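Putative glutaryl-CoA dehydrogenase (Thermus thermophilus, PDB 2EBA) is a flavoprotein of the acyl-CoA dehydrogenase family that binds flavin-adenine dinucleotide (FAD) and is assembled from four chains. Local coordinates at residues 24-29 with 83-88; 43-48 with 167-172; 58-63 with 73-78; 298-303 with 323-328. One frame throughout, in Å; residues are numbered along the deposited sequence.

Contact 1 of 4, residues 24-29 with 83-88; sequences RFLEKE and ERVDSG
L26 and V85 make the apolar part of this contact, L26 CB meeting V85 CG2 at 3.9 Å. The two CB atoms point toward the opposing segment. With V85 CG1 anti to the backbone N (chi1 177°), CG2 is the methyl left to meet the leucine. The small branched valine suits a place where the CA atoms of L26 and V85 come within 7.4 Å. The charged part lies beside it, at a more open position. R84 reaches out with its chain extended from CG to NE, and its NH2 gives E27 OE2 a weak hydrogen bond of 3.4 Å within a salt bridge. With the carboxylate plane turned 60° from the guanidinium, a single oxygen sits at the guanidinium edge, nearer NH2 than NH1. R84 NE forms a second salt bridge, with E257 OE1. D86 is the N-cap of helix 87-107, its OD2 accepting from G88 N at 2.7 Å; separately, S87 OG donates to E83 OE2. Within the helical N-terminal domain of the acyl-CoA dehydrogenase fold, helix 13-29 thus packs on the junction of helices 72-85 and 87-107, with L31 of helix 31-39 touching V85 and R353 of helix 351-361 bridging to D86.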
loop_
_atom_site.group_PDB
_atom_site.type_symbol
_atom_site.label_atom_id
_atom_site.label_comp_id
_atom_site.label_asym_id
_atom_site.label_seq_id
_atom_site.Cartn_x
_atom_site.Cartn_y
_atom_site.Cartn_z
ATOM N N ARG A 24 27.788 -16.749 -17.109
ATOM C CA ARG A 24 28.970 -17.586 -16.841
ATOM C C ARG A 24 30.158 -16.703 -16.442
ATOM O O ARG A 24 30.831 -16.968 -15.462
ATOM C CB ARG A 24 29.393 -18.399 -18.071
ATOM C CG ARG A 24 28.687 -19.731 -18.099
ATOM C CD ARG A 24 29.327 -20.666 -19.098
ATOM N NE ARG A 24 28.435 -20.891 -20.231
ATOM C CZ ARG A 24 28.566 -20.315 -21.418
ATOM N NH1 ARG A 24 29.576 -19.473 -21.629
ATOM N NH2 ARG A 24 27.676 -20.546 -22.375
ATOM N N PHE A 25 30.416 -15.645 -17.207
ATOM C CA PHE A 25 31.524 -14.764 -16.874
ATOM C C PHE A 25 31.382 -14.155 -15.489
ATOM O O PHE A 25 32.257 -14.340 -14.652
ATOM C CB PHE A 25 31.641 -13.709 -17.954
ATOM C CG PHE A 25 32.218 -12.435 -17.493
ATOM C CD1 PHE A 25 33.516 -12.380 -16.973
ATOM C CD2 PHE A 25 31.468 -11.274 -17.559
ATOM C CE1 PHE A 25 34.046 -11.165 -16.507
ATOM C CE2 PHE A 25 31.992 -10.064 -17.110
ATOM C CZ PHE A 25 33.288 -10.016 -16.577
ATOM N N LEU A 26 30.260 -13.494 -15.241
ATOM C CA LEU A 26 30.033 -12.840 -13.957
ATOM C C LEU A 26 30.012 -13.709 -12.734
ATOM O O LEU A 26 30.311 -13.262 -11.613
ATOM C CB LEU A 26 28.720 -12.107 -13.999
ATOM C CG LEU A 26 28.805 -10.935 -14.922
ATOM C CD1 LEU A 26 27.384 -10.580 -15.294
ATOM C CD2 LEU A 26 29.538 -9.795 -14.229
ATOM N N GLU A 27 29.600 -14.942 -12.962
ATOM C CA GLU A 27 29.445 -15.904 -11.906
ATOM C C GLU A 27 30.744 -16.493 -11.457
ATOM O O GLU A 27 30.888 -16.932 -10.303
ATOM C CB GLU A 27 28.545 -17.008 -12.394
ATOM C CG GLU A 27 27.894 -17.753 -11.291
ATOM C CD GLU A 27 26.433 -17.929 -11.595
ATOM O OE1 GLU A 27 26.090 -18.714 -12.509
ATOM O OE2 GLU A 27 25.620 -17.253 -10.941
ATOM N N LYS A 28 31.717 -16.565 -12.349
ATOM C CA LYS A 28 32.947 -17.137 -11.902
ATOM C C LYS A 28 33.926 -16.012 -11.585
ATOM O O LYS A 28 34.814 -16.179 -10.752
ATOM C CB LYS A 28 33.510 -18.084 -12.945
ATOM C CG LYS A 28 34.714 -17.583 -13.679
ATOM C CD LYS A 28 35.545 -18.809 -13.992
ATOM C CE LYS A 28 36.755 -18.473 -14.831
ATOM N NZ LYS A 28 37.778 -19.500 -14.489
ATOM N N GLU A 29 33.752 -14.855 -12.221
ATOM C CA GLU A 29 34.684 -13.755 -12.029
ATOM C C GLU A 29 34.260 -12.598 -11.145
ATOM O O GLU A 29 35.127 -11.857 -10.682
ATOM C CB GLU A 29 35.126 -13.214 -13.374
ATOM C CG GLU A 29 36.287 -13.963 -13.975
ATOM C CD GLU A 29 36.734 -13.372 -15.306
ATOM O OE1 GLU A 29 36.678 -14.104 -16.316
ATOM O OE2 GLU A 29 37.131 -12.177 -15.354
ATOM N N GLU A 83 23.277 -6.453 -13.182
ATOM C CA GLU A 83 22.563 -6.004 -11.987
ATOM C C GLU A 83 22.260 -7.141 -11.041
ATOM O O GLU A 83 22.271 -6.980 -9.824
ATOM C CB GLU A 83 21.255 -5.331 -12.383
ATOM C CG GLU A 83 20.630 -4.506 -11.276
ATOM C CD GLU A 83 20.477 -3.053 -11.669
ATOM O OE1 GLU A 83 20.211 -2.800 -12.867
ATOM O OE2 GLU A 83 20.611 -2.175 -10.788
ATOM N N ARG A 84 21.991 -8.316 -11.591
ATOM C CA ARG A 84 21.692 -9.484 -10.789
ATOM C C ARG A 84 22.872 -9.760 -9.833
ATOM O O ARG A 84 22.715 -10.368 -8.765
ATOM C CB ARG A 84 21.481 -10.653 -11.703
ATOM C CG ARG A 84 21.215 -11.969 -11.044
ATOM C CD ARG A 84 21.007 -12.935 -12.191
ATOM N NE ARG A 84 21.158 -14.340 -11.838
ATOM C CZ ARG A 84 22.318 -14.934 -11.538
ATOM N NH1 ARG A 84 23.467 -14.247 -11.532
ATOM N NH2 ARG A 84 22.343 -16.236 -11.261
ATOM N N VAL A 85 24.059 -9.329 -10.241
ATOM C CA VAL A 85 25.218 -9.516 -9.383
ATOM C C VAL A 85 25.251 -8.295 -8.460
ATOM O O VAL A 85 25.190 -8.434 -7.241
ATOM C CB VAL A 85 26.517 -9.577 -10.191
ATOM C CG1 VAL A 85 27.682 -9.702 -9.247
ATOM C CG2 VAL A 85 26.484 -10.756 -11.150
ATOM N N ASP A 86 25.345 -7.107 -9.060
ATOM C CA ASP A 86 25.372 -5.852 -8.319
ATOM C C ASP A 86 25.077 -4.667 -9.240
ATOM O O ASP A 86 25.603 -4.599 -10.350
ATOM C CB ASP A 86 26.733 -5.649 -7.669
ATOM C CG ASP A 86 26.748 -4.466 -6.716
ATOM O OD1 ASP A 86 26.325 -4.630 -5.549
ATOM O OD2 ASP A 86 27.162 -3.367 -7.144
ATOM N N SER A 87 24.242 -3.736 -8.769
ATOM C CA SER A 87 23.863 -2.549 -9.540
ATOM C C SER A 87 25.082 -1.690 -9.918
ATOM O O SER A 87 25.060 -0.972 -10.915
ATOM C CB SER A 87 22.865 -1.681 -8.749
ATOM O OG SER A 87 21.700 -2.393 -8.361
ATOM N N GLY A 88 26.139 -1.751 -9.116
ATOM C CA GLY A 88 27.313 -0.963 -9.423
ATOM C C GLY A 88 27.983 -1.428 -10.701
ATOM O O GLY A 88 28.506 -0.626 -11.489
#

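Contact 2 of 4, residues 43-48 with 167-172; sequences FPTHLI and GNLAHL
L169 reaches from its loop with both methyl branches, each meeting a different residue of 43-48. CD2 lies 3.8 Å from T45 CG2, and CD1 approaches F43 CD2 at 4.1 Å, obliquely to the ring. The leucine and phenylalanine side chains cross at about a right angle, and no hydrogen bond joins the segments, so the grip is wholly apolar. Leucine suits this place because its fork can serve two neighbours at once. T45 offers its methyl, CG2 being anti to its carbonyl carbon, with OG1 set between N and C (chi1 60°). The F43 ring is flanked within its own segment: P44 CD lies over one face, 3.6 Å above the plane, and I48 CG1 is at the edge. P44 is the centre of an inverse gamma turn, a bend consistent with F43 and T45 both pointing their CB atoms toward the other loop. Beyond this shell, N168 OD1 is hydrogen-bonded to S213 OG. The contact links the helical N-terminal domain of the acyl-CoA dehydrogenase fold to its beta-rich middle domain: the loop between helices 31-39 and 48-54 meets the one between strands 154-165 and 172-178, with F92 of helix 87-107 against the F43 ring.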
loop_
_atom_site.group_PDB
_atom_site.type_symbol
_atom_site.label_atom_id
_atom_site.label_comp_id
_atom_site.label_asym_id
_atom_site.label_seq_id
_atom_site.Cartn_x
_atom_site.Cartn_y
_atom_site.Cartn_z
ATOM N N PHE A 43 35.317 -0.330 -6.710
ATOM C CA PHE A 43 34.837 -0.792 -8.001
ATOM C C PHE A 43 35.985 -1.568 -8.612
ATOM O O PHE A 43 37.116 -1.090 -8.655
ATOM C CB PHE A 43 34.477 0.366 -8.936
ATOM C CG PHE A 43 33.972 -0.092 -10.279
ATOM C CD1 PHE A 43 32.652 -0.476 -10.432
ATOM C CD2 PHE A 43 34.832 -0.216 -11.364
ATOM C CE1 PHE A 43 32.185 -0.985 -11.636
ATOM C CE2 PHE A 43 34.371 -0.730 -12.584
ATOM C CZ PHE A 43 33.042 -1.114 -12.713
ATOM N N PRO A 44 35.706 -2.779 -9.105
ATOM C CA PRO A 44 36.718 -3.641 -9.722
ATOM C C PRO A 44 37.119 -3.219 -11.127
ATOM O O PRO A 44 36.591 -3.738 -12.105
ATOM C CB PRO A 44 36.052 -5.006 -9.696
ATOM C CG PRO A 44 34.601 -4.641 -9.918
ATOM C CD PRO A 44 34.411 -3.474 -9.003
ATOM N N THR A 45 38.066 -2.292 -11.228
ATOM C CA THR A 45 38.515 -1.805 -12.525
ATOM C C THR A 45 39.001 -2.897 -13.463
ATOM O O THR A 45 38.794 -2.818 -14.672
ATOM C CB THR A 45 39.642 -0.737 -12.373
ATOM O OG1 THR A 45 40.770 -1.297 -11.685
ATOM C CG2 THR A 45 39.128 0.450 -11.592
ATOM N N HIS A 46 39.645 -3.929 -12.919
ATOM C CA HIS A 46 40.167 -5.028 -13.727
ATOM C C HIS A 46 39.045 -5.786 -14.447
ATOM O O HIS A 46 39.308 -6.720 -15.211
ATOM C CB HIS A 46 40.899 -6.019 -12.847
ATOM C CG HIS A 46 39.992 -6.711 -11.872
ATOM N ND1 HIS A 46 39.838 -8.077 -11.836
ATOM C CD2 HIS A 46 39.150 -6.216 -10.948
ATOM C CE1 HIS A 46 38.934 -8.392 -10.920
ATOM N NE2 HIS A 46 38.497 -7.280 -10.360
ATOM N N LEU A 47 37.796 -5.423 -14.190
ATOM C CA LEU A 47 36.743 -6.136 -14.848
ATOM C C LEU A 47 36.307 -5.360 -16.084
ATOM O O LEU A 47 35.617 -5.916 -16.946
ATOM C CB LEU A 47 35.631 -6.359 -13.847
ATOM C CG LEU A 47 35.146 -7.800 -13.550
ATOM C CD1 LEU A 47 36.303 -8.827 -13.551
ATOM C CD2 LEU A 47 34.498 -7.806 -12.157
ATOM N N ILE A 48 36.709 -4.096 -16.178
ATOM C CA ILE A 48 36.363 -3.287 -17.332
ATOM C C ILE A 48 36.932 -3.929 -18.618
ATOM O O ILE A 48 36.239 -4.014 -19.635
ATOM C CB ILE A 48 36.910 -1.886 -17.171
ATOM C CG1 ILE A 48 36.237 -1.253 -15.957
ATOM C CG2 ILE A 48 36.707 -1.081 -18.432
ATOM C CD1 ILE A 48 36.868 -0.000 -15.505
ATOM N N GLY A 167 33.379 9.315 -12.037
ATOM C CA GLY A 167 34.022 10.610 -11.911
ATOM C C GLY A 167 35.539 10.561 -11.819
ATOM O O GLY A 167 36.220 11.338 -12.492
ATOM N N ASN A 168 36.074 9.656 -10.995
ATOM C CA ASN A 168 37.528 9.515 -10.832
ATOM C C ASN A 168 38.204 8.448 -11.707
ATOM O O ASN A 168 39.415 8.246 -11.615
ATOM C CB ASN A 168 37.886 9.241 -9.366
ATOM C CG ASN A 168 37.844 10.485 -8.523
ATOM O OD1 ASN A 168 36.784 11.063 -8.301
ATOM N ND2 ASN A 168 39.004 10.914 -8.053
ATOM N N LEU A 169 37.438 7.764 -12.549
ATOM C CA LEU A 169 38.011 6.747 -13.421
ATOM C C LEU A 169 38.122 7.302 -14.836
ATOM O O LEU A 169 38.985 6.894 -15.615
ATOM C CB LEU A 169 37.117 5.495 -13.457
ATOM C CG LEU A 169 36.800 4.681 -12.198
ATOM C CD1 LEU A 169 35.800 3.577 -12.539
ATOM C CD2 LEU A 169 38.066 4.077 -11.643
ATOM N N ALA A 170 37.251 8.259 -15.146
ATOM C CA ALA A 170 37.155 8.847 -16.478
ATOM C C ALA A 170 38.293 9.708 -16.994
ATOM O O ALA A 170 38.902 10.476 -16.255
ATOM C CB ALA A 170 35.849 9.627 -16.589
ATOM N N HIS A 171 38.566 9.563 -18.288
ATOM C CA HIS A 171 39.574 10.365 -18.965
ATOM C C HIS A 171 38.754 11.398 -19.720
ATOM O O HIS A 171 39.208 12.509 -19.975
ATOM C CB HIS A 171 40.367 9.553 -19.985
ATOM C CG HIS A 171 40.830 8.230 -19.475
ATOM N ND1 HIS A 171 40.034 7.104 -19.503
ATOM C CD2 HIS A 171 42.005 7.849 -18.920
ATOM C CE1 HIS A 171 40.701 6.085 -18.989
ATOM N NE2 HIS A 171 41.899 6.510 -18.629
ATOM N N LEU A 172 37.531 11.015 -20.076
ATOM C CA LEU A 172 36.636 11.898 -20.815
ATOM C C LEU A 172 35.366 12.131 -20.003
ATOM O O LEU A 172 34.776 11.192 -19.482
ATOM C CB LEU A 172 36.288 11.271 -22.170
ATOM C CG LEU A 172 35.781 12.235 -23.242
ATOM C CD1 LEU A 172 36.863 13.265 -23.541
ATOM C CD2 LEU A 172 35.409 11.471 -24.496
#

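Contact 3 of 4, residues 58-63 with 73-78; sequences GPTLPP and AAYGLI
P59 and T60, the two central residues of a type I beta turn from G58 to L61, press against Y75 of helix 72-85, within the helical N-terminal part of the acyl-CoA dehydrogenase fold. Along the helix, A74 comes first; its small side chain stays short of the turn and touches V18 of helix 13-29. Y75 does nearly all the work. Its CB points toward the turn, and with CG anti to the backbone N (chi1 170°) the ring atom CD1 comes 3.3 Å from P59 CG, a tight approach that is oblique to the ring. P59 CG also lies 3.6 Å from Y75 CB, so the pyrrolidine is lodged against the root of the tyrosine. T60 adds its methyl, CG2 being 3.9 Å from Y75 CB. Proline suits the turn's second position, where phi must be near -60°, and gives a rigid apolar surface. The hydroxyl end of Y75 is held elsewhere, by S98 OG of helix 87-107. One turn of helix later, I78 also points its CB toward the turn without touching it, and packs on V18, V93 and F56. The turn is closed by L61 N donating to G58 O at 3.2 Å.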
loop_
_atom_site.group_PDB
_atom_site.type_symbol
_atom_site.label_atom_id
_atom_site.label_comp_id
_atom_site.label_asym_id
_atom_site.label_seq_id
_atom_site.Cartn_x
_atom_site.Cartn_y
_atom_site.Cartn_z
ATOM N N GLY A 58 28.684 -0.679 -24.903
ATOM C CA GLY A 58 27.992 -0.122 -26.043
ATOM C C GLY A 58 27.639 -1.275 -26.955
ATOM O O GLY A 58 27.934 -1.234 -28.147
ATOM N N PRO A 59 26.939 -2.304 -26.432
ATOM C CA PRO A 59 26.575 -3.457 -27.252
ATOM C C PRO A 59 25.833 -3.226 -28.553
ATOM O O PRO A 59 26.075 -3.938 -29.530
ATOM C CB PRO A 59 25.817 -4.359 -26.285
ATOM C CG PRO A 59 25.253 -3.427 -25.301
ATOM C CD PRO A 59 26.248 -2.324 -25.131
ATOM N N THR A 60 24.968 -2.216 -28.588
ATOM C CA THR A 60 24.193 -1.976 -29.793
ATOM C C THR A 60 24.884 -1.148 -30.867
ATOM O O THR A 60 24.419 -1.099 -32.000
ATOM C CB THR A 60 22.877 -1.290 -29.453
ATOM O OG1 THR A 60 23.153 0.045 -29.026
ATOM C CG2 THR A 60 22.167 -2.041 -28.326
ATOM N N LEU A 61 25.978 -0.483 -30.517
ATOM C CA LEU A 61 26.660 0.329 -31.508
ATOM C C LEU A 61 27.292 -0.475 -32.649
ATOM O O LEU A 61 27.688 -1.624 -32.473
ATOM C CB LEU A 61 27.700 1.210 -30.820
ATOM C CG LEU A 61 27.058 2.210 -29.846
ATOM C CD1 LEU A 61 28.106 3.220 -29.380
ATOM C CD2 LEU A 61 25.911 2.937 -30.536
ATOM N N PRO A 62 27.385 0.134 -33.843
ATOM C CA PRO A 62 27.945 -0.447 -35.069
ATOM C C PRO A 62 29.383 -0.926 -34.939
ATOM O O PRO A 62 30.241 -0.218 -34.410
ATOM C CB PRO A 62 27.823 0.690 -36.076
ATOM C CG PRO A 62 26.654 1.477 -35.570
ATOM C CD PRO A 62 26.921 1.507 -34.096
ATOM N N PRO A 63 29.667 -2.144 -35.428
ATOM C CA PRO A 63 31.016 -2.709 -35.364
ATOM C C PRO A 63 32.047 -1.751 -35.956
ATOM O O PRO A 63 33.229 -1.821 -35.615
ATOM C CB PRO A 63 30.893 -3.994 -36.180
ATOM C CG PRO A 63 29.480 -4.397 -35.955
ATOM C CD PRO A 63 28.739 -3.085 -36.076
ATOM N N ALA A 73 17.496 -5.809 -27.005
ATOM C CA ALA A 73 17.130 -6.867 -26.078
ATOM C C ALA A 73 18.425 -7.425 -25.468
ATOM O O ALA A 73 18.516 -7.643 -24.258
ATOM C CB ALA A 73 16.365 -7.961 -26.813
ATOM N N ALA A 74 19.431 -7.627 -26.313
ATOM C CA ALA A 74 20.717 -8.156 -25.867
ATOM C C ALA A 74 21.378 -7.216 -24.867
ATOM O O ALA A 74 21.988 -7.668 -23.902
ATOM C CB ALA A 74 21.650 -8.390 -27.076
ATOM N N TYR A 75 21.268 -5.912 -25.104
ATOM C CA TYR A 75 21.837 -4.921 -24.196
ATOM C C TYR A 75 21.072 -5.050 -22.888
ATOM O O TYR A 75 21.663 -5.128 -21.815
ATOM C CB TYR A 75 21.686 -3.510 -24.791
ATOM C CG TYR A 75 22.026 -2.345 -23.860
ATOM C CD1 TYR A 75 23.149 -2.383 -23.030
ATOM C CD2 TYR A 75 21.238 -1.193 -23.844
ATOM C CE1 TYR A 75 23.470 -1.300 -22.211
ATOM C CE2 TYR A 75 21.547 -0.112 -23.036
ATOM C CZ TYR A 75 22.663 -0.170 -22.219
ATOM O OH TYR A 75 22.954 0.895 -21.395
ATOM N N GLY A 76 19.745 -5.096 -22.995
ATOM C CA GLY A 76 18.913 -5.234 -21.818
ATOM C C GLY A 76 19.296 -6.479 -21.056
ATOM O O GLY A 76 19.373 -6.465 -19.835
ATOM N N LEU A 77 19.553 -7.558 -21.788
ATOM C CA LEU A 77 19.933 -8.831 -21.195
ATOM C C LEU A 77 21.284 -8.808 -20.495
ATOM O O LEU A 77 21.471 -9.531 -19.530
ATOM C CB LEU A 77 19.926 -9.946 -22.248
ATOM C CG LEU A 77 18.547 -10.398 -22.752
ATOM C CD1 LEU A 77 18.685 -11.325 -23.960
ATOM C CD2 LEU A 77 17.806 -11.092 -21.632
ATOM N N ILE A 78 22.239 -8.012 -20.961
ATOM C CA ILE A 78 23.509 -8.004 -20.263
ATOM C C ILE A 78 23.332 -7.162 -18.995
ATOM O O ILE A 78 23.920 -7.449 -17.954
ATOM C CB ILE A 78 24.685 -7.446 -21.127
ATOM C CG1 ILE A 78 24.662 -5.932 -21.140
ATOM C CG2 ILE A 78 24.627 -7.992 -22.533
ATOM C CD1 ILE A 78 25.834 -5.361 -20.423
#

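Contact 4 of 4, residues 298-303 with 323-328; sequences LLLAWR and RQNVWK
The flat amide at the end of the N325 side chain packs against L300 CD1 across the contact; its orientation in the model is doubtful, so no hydrogen bond can be read from it. The indole of W302 has L299 O at its edge, in plane, and meets W302 of the second subunit with planes about 10° apart. In R323, NH1 donates to Q324 OE1 at 2.8 Å, tilted from the guanidinium plane.

L300 CD1 also lies 4.1 Å from Q324 CB. A leucine whose CG is anti to the carbonyl carbon (chi1 -71°) sends this methyl across to the neighbouring helix. These are the adjacent, antiparallel helices 281-309 and 315-340 of the C-terminal helical bundle of the acyl-CoA dehydrogenase fold, both of which also meet the second subunit. Q324 can be polar here because its chain bends at chi2 (-54°), leading the amide away from L300 so that NE2 reaches E296 of that subunit, whose carboxylate also forms a salt bridge with K328 NZ. A249 and A252 of helix 235-269 touch the N325 side chain.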
loop_
_atom_site.group_PDB
_atom_site.type_symbol
_atom_site.label_atom_id
_atom_site.label_comp_id
_atom_site.label_asym_id
_atom_site.label_seq_id
_atom_site.Cartn_x
_atom_site.Cartn_y
_atom_site.Cartn_z
ATOM N N LEU A 298 9.633 -8.102 -16.854
ATOM C CA LEU A 298 10.266 -8.645 -18.057
ATOM C C LEU A 298 9.481 -8.312 -19.312
ATOM O O LEU A 298 10.063 -7.986 -20.351
ATOM C CB LEU A 298 10.413 -10.159 -17.969
ATOM C CG LEU A 298 11.640 -10.715 -17.265
ATOM C CD1 LEU A 298 11.737 -12.187 -17.595
ATOM C CD2 LEU A 298 12.904 -10.003 -17.739
ATOM N N LEU A 299 8.160 -8.399 -19.219
ATOM C CA LEU A 299 7.318 -8.089 -20.356
ATOM C C LEU A 299 7.472 -6.635 -20.779
ATOM O O LEU A 299 7.578 -6.345 -21.964
ATOM C CB LEU A 299 5.858 -8.407 -20.033
ATOM C CG LEU A 299 5.397 -9.851 -20.285
ATOM C CD1 LEU A 299 4.013 -10.011 -19.734
ATOM C CD2 LEU A 299 5.392 -10.175 -21.775
ATOM N N LEU A 300 7.484 -5.719 -19.816
ATOM C CA LEU A 300 7.649 -4.301 -20.138
ATOM C C LEU A 300 8.984 -4.110 -20.856
ATOM O O LEU A 300 9.051 -3.470 -21.905
ATOM C CB LEU A 300 7.642 -3.428 -18.863
ATOM C CG LEU A 300 6.344 -3.214 -18.083
ATOM C CD1 LEU A 300 6.573 -2.210 -16.960
ATOM C CD2 LEU A 300 5.257 -2.706 -19.014
ATOM N N ALA A 301 10.031 -4.682 -20.263
ATOM C CA ALA A 301 11.398 -4.596 -20.760
ATOM C C ALA A 301 11.522 -5.179 -22.153
ATOM O O ALA A 301 12.157 -4.589 -23.027
ATOM C CB ALA A 301 12.333 -5.321 -19.810
ATOM N N TRP A 302 10.930 -6.347 -22.342
ATOM C CA TRP A 302 10.950 -7.011 -23.633
ATOM C C TRP A 302 10.237 -6.159 -24.677
ATOM O O TRP A 302 10.768 -5.924 -25.747
ATOM C CB TRP A 302 10.263 -8.376 -23.539
ATOM C CG TRP A 302 9.882 -8.938 -24.882
ATOM C CD1 TRP A 302 10.697 -9.582 -25.772
ATOM C CD2 TRP A 302 8.622 -8.774 -25.540
ATOM N NE1 TRP A 302 10.025 -9.817 -26.947
ATOM C CE2 TRP A 302 8.750 -9.329 -26.834
ATOM C CE3 TRP A 302 7.398 -8.206 -25.164
ATOM C CZ2 TRP A 302 7.698 -9.329 -27.757
ATOM C CZ3 TRP A 302 6.349 -8.206 -26.085
ATOM C CH2 TRP A 302 6.509 -8.763 -27.364
ATOM N N ARG A 303 9.032 -5.696 -24.357
ATOM C CA ARG A 303 8.238 -4.885 -25.281
ATOM C C ARG A 303 8.962 -3.626 -25.724
ATOM O O ARG A 303 8.918 -3.241 -26.888
ATOM C CB ARG A 303 6.906 -4.495 -24.625
ATOM C CG ARG A 303 6.015 -3.602 -25.482
ATOM C CD ARG A 303 5.889 -4.217 -26.832
ATOM N NE ARG A 303 5.105 -3.434 -27.767
ATOM C CZ ARG A 303 5.253 -3.533 -29.079
ATOM N NH1 ARG A 303 6.160 -4.368 -29.563
ATOM N NH2 ARG A 303 4.492 -2.820 -29.897
ATOM N N ARG A 323 10.380 3.428 -13.888
ATOM C CA ARG A 323 9.614 3.717 -12.680
ATOM C C ARG A 323 9.046 2.456 -12.068
ATOM O O ARG A 323 9.294 2.165 -10.898
ATOM C CB ARG A 323 8.472 4.671 -13.023
ATOM C CG ARG A 323 7.617 5.119 -11.849
ATOM C CD ARG A 323 6.156 4.986 -12.223
ATOM N NE ARG A 323 5.281 5.830 -11.430
ATOM C CZ ARG A 323 3.996 5.577 -11.236
ATOM N NH1 ARG A 323 3.438 4.498 -11.769
ATOM N NH2 ARG A 323 3.266 6.417 -10.522
ATOM N N GLN A 324 8.293 1.699 -12.863
ATOM C CA GLN A 324 7.679 0.463 -12.375
ATOM C C GLN A 324 8.668 -0.616 -11.936
ATOM O O GLN A 324 8.579 -1.138 -10.827
ATOM C CB GLN A 324 6.752 -0.144 -13.432
ATOM C CG GLN A 324 5.536 0.687 -13.778
ATOM C CD GLN A 324 4.713 1.067 -12.568
ATOM O OE1 GLN A 324 4.872 2.154 -12.023
ATOM N NE2 GLN A 324 3.835 0.168 -12.135
ATOM N N ASN A 325 9.615 -0.953 -12.803
ATOM C CA ASN A 325 10.567 -2.003 -12.482
ATOM C C ASN A 325 11.480 -1.733 -11.293
ATOM O O ASN A 325 11.711 -2.616 -10.471
ATOM C CB ASN A 325 11.412 -2.354 -13.719
ATOM C CG ASN A 325 10.584 -2.979 -14.833
ATOM O OD1 ASN A 325 11.118 -3.399 -15.862
ATOM N ND2 ASN A 325 9.274 -3.043 -14.630
ATOM N N VAL A 326 12.018 -0.527 -11.196
ATOM C CA VAL A 326 12.908 -0.225 -10.081
ATOM C C VAL A 326 12.132 -0.224 -8.761
ATOM O O VAL A 326 12.601 -0.775 -7.764
ATOM C CB VAL A 326 13.647 1.134 -10.313
ATOM C CG1 VAL A 326 14.559 1.463 -9.127
ATOM C CG2 VAL A 326 14.472 1.050 -11.608
ATOM N N TRP A 327 10.936 0.362 -8.772
ATOM C CA TRP A 327 10.099 0.427 -7.589
ATOM C C TRP A 327 9.852 -0.977 -7.077
ATOM O O TRP A 327 10.000 -1.260 -5.887
ATOM C CB TRP A 327 8.754 1.064 -7.930
ATOM C CG TRP A 327 7.850 1.233 -6.760
ATOM C CD1 TRP A 327 6.486 1.140 -6.760
ATOM C CD2 TRP A 327 8.227 1.621 -5.434
ATOM N NE1 TRP A 327 5.991 1.450 -5.517
ATOM C CE2 TRP A 327 7.038 1.751 -4.684
ATOM C CE3 TRP A 327 9.461 1.874 -4.803
ATOM C CZ2 TRP A 327 7.040 2.128 -3.331
ATOM C CZ3 TRP A 327 9.466 2.249 -3.449
ATOM C CH2 TRP A 327 8.262 2.372 -2.734
ATOM N N LYS A 328 9.462 -1.853 -7.996
ATOM C CA LYS A 328 9.169 -3.245 -7.672
ATOM C C LYS A 328 10.384 -3.960 -7.118
ATOM O O LYS A 328 10.282 -4.677 -6.134
ATOM C CB LYS A 328 8.629 -3.976 -8.910
ATOM C CG LYS A 328 7.241 -3.508 -9.298
ATOM C CD LYS A 328 6.749 -4.086 -10.606
ATOM C CE LYS A 328 5.396 -3.507 -10.930
ATOM N NZ LYS A 328 4.912 -4.051 -12.226
#

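Contacts 3 and 4 are buried, whereas contacts 1 and 2 are only partly so, and each of these includes an exposed residue. Contacts 1 and 3 share helix 72-85: contact 3 uses its N-terminal half and contact 1 its C-terminal end, with contact 3 nested in the loop that contact 1 closes. Contacts 1 and 2 touch directly, through F25 and L47 and through G88 and F43. Chemistry follows place. Contact 1 alone has a salt bridge between its segments, at its exposed margin; contacts 2 and 3 are apolar, and contact 4 sets leucine against Q324 and N325, the Q324 amide having a partner in the second subunit. Contacts 2 and 4 lie on opposite sides of the chain's centre, their centres about 28 Å apart.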